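Local coordinates for glucose-6-phosphate isomerase (Chlamydia trachomatis D/UW-3/CX, PDB 6OTU), which catalyses the reversible isomerisation of glucose-6-phosphate to fructose-6-phosphate, at residues Glu292-Ala304 and Pro466-His478. Residues are numbered along the deposited sequence; the frame is centred on the assembly and turned at random.
Sequences EFLQGAAAIDAHA and PRIAGSLLAFYEH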
loop_
_atom_site.group_PDB
_atom_site.type_symbol
_atom_site.label_atom_id
_atom_site.label_comp_id
_atom_site.label_asym_id
_atom_site.label_seq_id
_atom_site.Cartn_x
_atom_site.Cartn_y
_atom_site.Cartn_z
ATOM N N GLU A 292 20.217 -18.378 -8.628
ATOM C CA GLU A 292 19.213 -19.135 -7.885
ATOM C C GLU A 292 17.839 -18.508 -8.045
ATOM O O GLU A 292 16.836 -19.218 -8.201
ATOM C CB GLU A 292 19.583 -19.210 -6.407
ATOM C CG GLU A 292 20.857 -19.957 -6.138
ATOM C CD GLU A 292 21.193 -19.986 -4.665
ATOM O OE1 GLU A 292 22.256 -20.547 -4.314
ATOM O OE2 GLU A 292 20.393 -19.445 -3.863
ATOM N N PHE A 293 17.781 -17.174 -7.995
ATOM C CA PHE A 293 16.552 -16.437 -8.270
ATOM C C PHE A 293 16.005 -16.765 -9.660
ATOM O O PHE A 293 14.795 -16.970 -9.822
ATOM C CB PHE A 293 16.857 -14.945 -8.114
ATOM C CG PHE A 293 15.827 -14.011 -8.692
ATOM C CD1 PHE A 293 14.553 -13.925 -8.151
ATOM C CD2 PHE A 293 16.172 -13.153 -9.725
ATOM C CE1 PHE A 293 13.612 -13.012 -8.648
ATOM C CE2 PHE A 293 15.251 -12.259 -10.244
ATOM C CZ PHE A 293 13.957 -12.182 -9.699
ATOM N N LEU A 294 16.887 -16.823 -10.677
ATOM C CA LEU A 294 16.453 -17.181 -12.028
ATOM C C LEU A 294 15.950 -18.620 -12.093
ATOM O O LEU A 294 14.953 -18.898 -12.772
ATOM C CB LEU A 294 17.590 -16.986 -13.049
ATOM C CG LEU A 294 18.132 -15.584 -13.364
ATOM C CD1 LEU A 294 19.049 -15.563 -14.617
ATOM C CD2 LEU A 294 17.004 -14.539 -13.467
ATOM N N GLN A 295 16.633 -19.553 -11.420
ATOM C CA GLN A 295 16.180 -20.942 -11.450
ATOM C C GLN A 295 14.787 -21.084 -10.842
ATOM O O GLN A 295 13.962 -21.853 -11.345
ATOM C CB GLN A 295 17.185 -21.842 -10.734
ATOM C CG GLN A 295 18.506 -21.958 -11.489
ATOM C CD GLN A 295 19.592 -22.660 -10.689
ATOM O OE1 GLN A 295 19.752 -22.433 -9.486
ATOM N NE2 GLN A 295 20.351 -23.519 -11.361
ATOM N N GLY A 296 14.487 -20.314 -9.788
ATOM C CA GLY A 296 13.153 -20.379 -9.200
ATOM C C GLY A 296 12.069 -19.904 -10.150
ATOM O O GLY A 296 11.004 -20.516 -10.255
ATOM N N ALA A 297 12.328 -18.811 -10.861
ATOM C CA ALA A 297 11.386 -18.340 -11.869
ATOM C C ALA A 297 11.249 -19.341 -13.024
ATOM O O ALA A 297 10.132 -19.707 -13.417
ATOM C CB ALA A 297 11.829 -16.969 -12.370
ATOM N N ALA A 298 12.368 -19.815 -13.573
ATOM C CA ALA A 298 12.278 -20.751 -14.696
ATOM C C ALA A 298 11.497 -22.012 -14.329
ATOM O O ALA A 298 10.794 -22.582 -15.174
ATOM C CB ALA A 298 13.673 -21.120 -15.181
ATOM N N ALA A 299 11.593 -22.451 -13.074
ATOM C CA ALA A 299 10.868 -23.646 -12.660
ATOM C C ALA A 299 9.358 -23.423 -12.705
ATOM O O ALA A 299 8.604 -24.347 -13.029
ATOM C CB ALA A 299 11.323 -24.073 -11.265
ATOM N N ILE A 300 8.896 -22.208 -12.379
ATOM C CA ILE A 300 7.464 -21.916 -12.449
ATOM C C ILE A 300 7.021 -21.721 -13.900
ATOM O O ILE A 300 5.934 -22.173 -14.289
ATOM C CB ILE A 300 7.095 -20.698 -11.563
ATOM C CG1 ILE A 300 7.138 -21.053 -10.063
ATOM C CG2 ILE A 300 5.706 -20.175 -11.898
ATOM C CD1 ILE A 300 6.230 -22.213 -9.650
ATOM N N ASP A 301 7.845 -21.047 -14.718
ATOM C CA ASP A 301 7.592 -21.002 -16.158
ATOM C C ASP A 301 7.278 -22.390 -16.707
ATOM O O ASP A 301 6.324 -22.567 -17.469
ATOM C CB ASP A 301 8.794 -20.420 -16.906
ATOM C CG ASP A 301 9.106 -18.981 -16.511
ATOM O OD1 ASP A 301 8.265 -18.332 -15.846
ATOM O OD2 ASP A 301 10.215 -18.514 -16.851
ATOM N N ALA A 302 8.086 -23.390 -16.344
ATOM C CA ALA A 302 7.820 -24.730 -16.853
ATOM C C ALA A 302 6.544 -25.304 -16.245
ATOM O O ALA A 302 5.755 -25.957 -16.938
ATOM C CB ALA A 302 9.015 -25.642 -16.581
ATOM N N HIS A 303 6.308 -25.036 -14.959
ATOM C CA HIS A 303 5.156 -25.612 -14.274
ATOM C C HIS A 303 3.843 -25.033 -14.788
ATOM O O HIS A 303 2.817 -25.727 -14.765
ATOM C CB HIS A 303 5.304 -25.395 -12.766
ATOM C CG HIS A 303 4.034 -25.584 -11.988
ATOM N ND1 HIS A 303 3.577 -26.824 -11.593
ATOM C CD2 HIS A 303 3.147 -24.684 -11.504
ATOM C CE1 HIS A 303 2.450 -26.676 -10.919
ATOM N NE2 HIS A 303 2.165 -25.387 -10.856
ATOM N N ALA A 304 3.858 -23.779 -15.271
ATOM C CA ALA A 304 2.650 -23.090 -15.726
ATOM C C ALA A 304 2.061 -23.670 -17.011
ATOM O O ALA A 304 0.969 -23.237 -17.410
ATOM C CB ALA A 304 2.929 -21.603 -15.939
ATOM N N PRO A 466 16.236 -16.891 -2.189
ATOM C CA PRO A 466 16.336 -16.433 -3.591
ATOM C C PRO A 466 15.495 -17.266 -4.545
ATOM O O PRO A 466 14.743 -16.712 -5.353
ATOM C CB PRO A 466 17.840 -16.550 -3.888
ATOM C CG PRO A 466 18.485 -16.315 -2.566
ATOM C CD PRO A 466 17.545 -16.885 -1.512
ATOM N N ARG A 467 15.590 -18.594 -4.460
ATOM C CA ARG A 467 14.831 -19.457 -5.363
ATOM C C ARG A 467 13.329 -19.244 -5.196
ATOM O O ARG A 467 12.605 -19.024 -6.178
ATOM C CB ARG A 467 15.193 -20.923 -5.113
ATOM C CG ARG A 467 14.438 -21.864 -6.020
ATOM C CD ARG A 467 14.952 -23.291 -5.979
ATOM N NE ARG A 467 14.179 -24.117 -6.907
ATOM C CZ ARG A 467 14.633 -24.569 -8.073
ATOM N NH1 ARG A 467 15.880 -24.301 -8.464
ATOM N NH2 ARG A 467 13.844 -25.310 -8.844
ATOM N N ILE A 468 12.854 -19.275 -3.944
ATOM C CA ILE A 468 11.429 -19.124 -3.666
ATOM C C ILE A 468 10.941 -17.731 -4.069
ATOM O O ILE A 468 9.829 -17.579 -4.590
ATOM C CB ILE A 468 11.145 -19.429 -2.182
ATOM C CG1 ILE A 468 11.361 -20.914 -1.887
ATOM C CG2 ILE A 468 9.727 -19.008 -1.807
ATOM C CD1 ILE A 468 10.341 -21.835 -2.549
ATOM N N ALA A 469 11.756 -16.695 -3.830
ATOM C CA ALA A 469 11.419 -15.361 -4.327
ATOM C C ALA A 469 11.214 -15.374 -5.836
ATOM O O ALA A 469 10.249 -14.786 -6.344
ATOM C CB ALA A 469 12.511 -14.353 -3.957
ATOM N N GLY A 470 12.101 -16.052 -6.567
ATOM C CA GLY A 470 11.937 -16.152 -8.010
ATOM C C GLY A 470 10.689 -16.915 -8.413
ATOM O O GLY A 470 10.005 -16.541 -9.367
ATOM N N SER A 471 10.375 -18.000 -7.702
ATOM C CA SER A 471 9.160 -18.739 -8.018
ATOM C C SER A 471 7.920 -17.897 -7.732
ATOM O O SER A 471 6.968 -17.898 -8.523
ATOM C CB SER A 471 9.128 -20.052 -7.230
ATOM O OG SER A 471 10.174 -20.915 -7.656
ATOM N N LEU A 472 7.917 -17.172 -6.607
ATOM C CA LEU A 472 6.773 -16.337 -6.255
ATOM C C LEU A 472 6.566 -15.232 -7.276
ATOM O O LEU A 472 5.429 -14.922 -7.650
ATOM C CB LEU A 472 6.969 -15.727 -4.870
ATOM C CG LEU A 472 6.289 -16.378 -3.668
ATOM C CD1 LEU A 472 6.782 -15.709 -2.399
ATOM C CD2 LEU A 472 4.773 -16.281 -3.775
ATOM N N LEU A 473 7.659 -14.611 -7.723
ATOM C CA LEU A 473 7.553 -13.598 -8.762
ATOM C C LEU A 473 6.927 -14.184 -10.018
ATOM O O LEU A 473 5.924 -13.663 -10.518
ATOM C CB LEU A 473 8.928 -13.006 -9.063
ATOM C CG LEU A 473 8.983 -11.929 -10.143
ATOM C CD1 LEU A 473 8.367 -10.650 -9.611
ATOM C CD2 LEU A 473 10.411 -11.684 -10.535
ATOM N N ALA A 474 7.484 -15.299 -10.520
ATOM C CA ALA A 474 6.972 -15.877 -11.757
ATOM C C ALA A 474 5.530 -16.344 -11.587
ATOM O O ALA A 474 4.723 -16.244 -12.520
ATOM C CB ALA A 474 7.866 -17.046 -12.219
ATOM N N PHE A 475 5.199 -16.849 -10.401
ATOM C CA PHE A 475 3.837 -17.253 -10.087
ATOM C C PHE A 475 2.836 -16.152 -10.395
ATOM O O PHE A 475 1.818 -16.390 -11.050
ATOM C CB PHE A 475 3.762 -17.634 -8.619
ATOM C CG PHE A 475 2.383 -17.860 -8.128
ATOM C CD1 PHE A 475 1.707 -19.032 -8.443
ATOM C CD2 PHE A 475 1.766 -16.926 -7.306
ATOM C CE1 PHE A 475 0.419 -19.264 -7.960
ATOM C CE2 PHE A 475 0.482 -17.144 -6.822
ATOM C CZ PHE A 475 -0.190 -18.318 -7.137
ATOM N N TYR A 476 3.105 -14.938 -9.908
ATOM C CA TYR A 476 2.160 -13.847 -10.089
ATOM C C TYR A 476 2.205 -13.316 -11.514
ATOM O O TYR A 476 1.166 -12.934 -12.067
ATOM C CB TYR A 476 2.432 -12.737 -9.068
ATOM C CG TYR A 476 1.656 -12.941 -7.784
ATOM C CD1 TYR A 476 0.297 -12.661 -7.734
ATOM C CD2 TYR A 476 2.269 -13.460 -6.632
ATOM C CE1 TYR A 476 -0.433 -12.863 -6.575
ATOM C CE2 TYR A 476 1.544 -13.673 -5.467
ATOM C CZ TYR A 476 0.189 -13.366 -5.444
ATOM O OH TYR A 476 -0.573 -13.542 -4.305
ATOM N N GLU A 477 3.390 -13.295 -12.132
ATOM C CA GLU A 477 3.470 -12.923 -13.543
ATOM C C GLU A 477 2.540 -13.795 -14.375
ATOM O O GLU A 477 1.778 -13.291 -15.202
ATOM C CB GLU A 477 4.913 -13.024 -14.056
ATOM C CG GLU A 477 5.845 -11.992 -13.422
ATOM C CD GLU A 477 7.262 -12.038 -13.968
ATOM O OE1 GLU A 477 7.615 -13.010 -14.689
ATOM O OE2 GLU A 477 8.024 -11.080 -13.690
ATOM N N HIS A 478 2.544 -15.107 -14.128
ATOM C CA HIS A 478 1.699 -15.993 -14.921
ATOM C C HIS A 478 0.235 -15.956 -14.494
ATOM O O HIS A 478 -0.650 -16.085 -15.353
ATOM C CB HIS A 478 2.263 -17.410 -14.867
ATOM C CG HIS A 478 3.603 -17.493 -15.510
ATOM N ND1 HIS A 478 3.909 -16.763 -16.638
ATOM C CD2 HIS A 478 4.733 -18.145 -15.160
ATOM C CE1 HIS A 478 5.165 -16.993 -16.976
ATOM N NE2 HIS A 478 5.685 -17.831 -16.099
HETATM O O HOH W 1 17.831 -19.795 -2.879
#
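The backbone oxygen of Gly296 is gripped by three groups: Ser471 OG donates to Gly296 O over 2.8 Å, Ser471 CA makes a C-H...O contact with it, and Ile300 N of its own helix adds a weak bond. The hydroxyl comes from above the carbonyl plane, and serine suits the place because it is short enough to work between two backbones in direct contact. The helix axes approach to 6.4 Å and cross at -39°. Such closeness depends on Gly296 and Gly470, set face to face: with no side chain on either, opposing carbonyl oxygens reach their CA atoms directly, Gly296 CA lying 3.4 Å from Arg467 O and Gly470 CA 3.5 Å from Phe293 O, a pattern of C-H...O contacts characteristic of glycine-mediated helix pairs.

Larger side chains flank this seam. A first torsion carrying CG away from the backbone N swings the ring of Phe293 against Gly470, and its CZ meets Leu473 CD2 at 3.7 Å. Arg467, extended from CG to NE and then turned, sets one guanidinium face over the Gln295-Gly296 backbone. Branched Ile300 is a knob filling its hole with CG1 at Ser471 and CG2 at Ala474 and Phe475, small Ser471 and Ala474 admitting it. Beyond, His478 offers an in-plane N-H, NE2 donating to buried Asp301 OD1 (2.6 Å, 162°) on the anti side, tilted from the carboxylate plane.

The aspartate's other oxygen salt-bridges Arg112, which also pairs with Glu477, tying both helices to helix 110-113. Helix 162-172 covers Phe293 and Pro466, helix 313-327 borders Phe475 and His478, and helix 466-487 follows strand 456-461 of the mixed sheet.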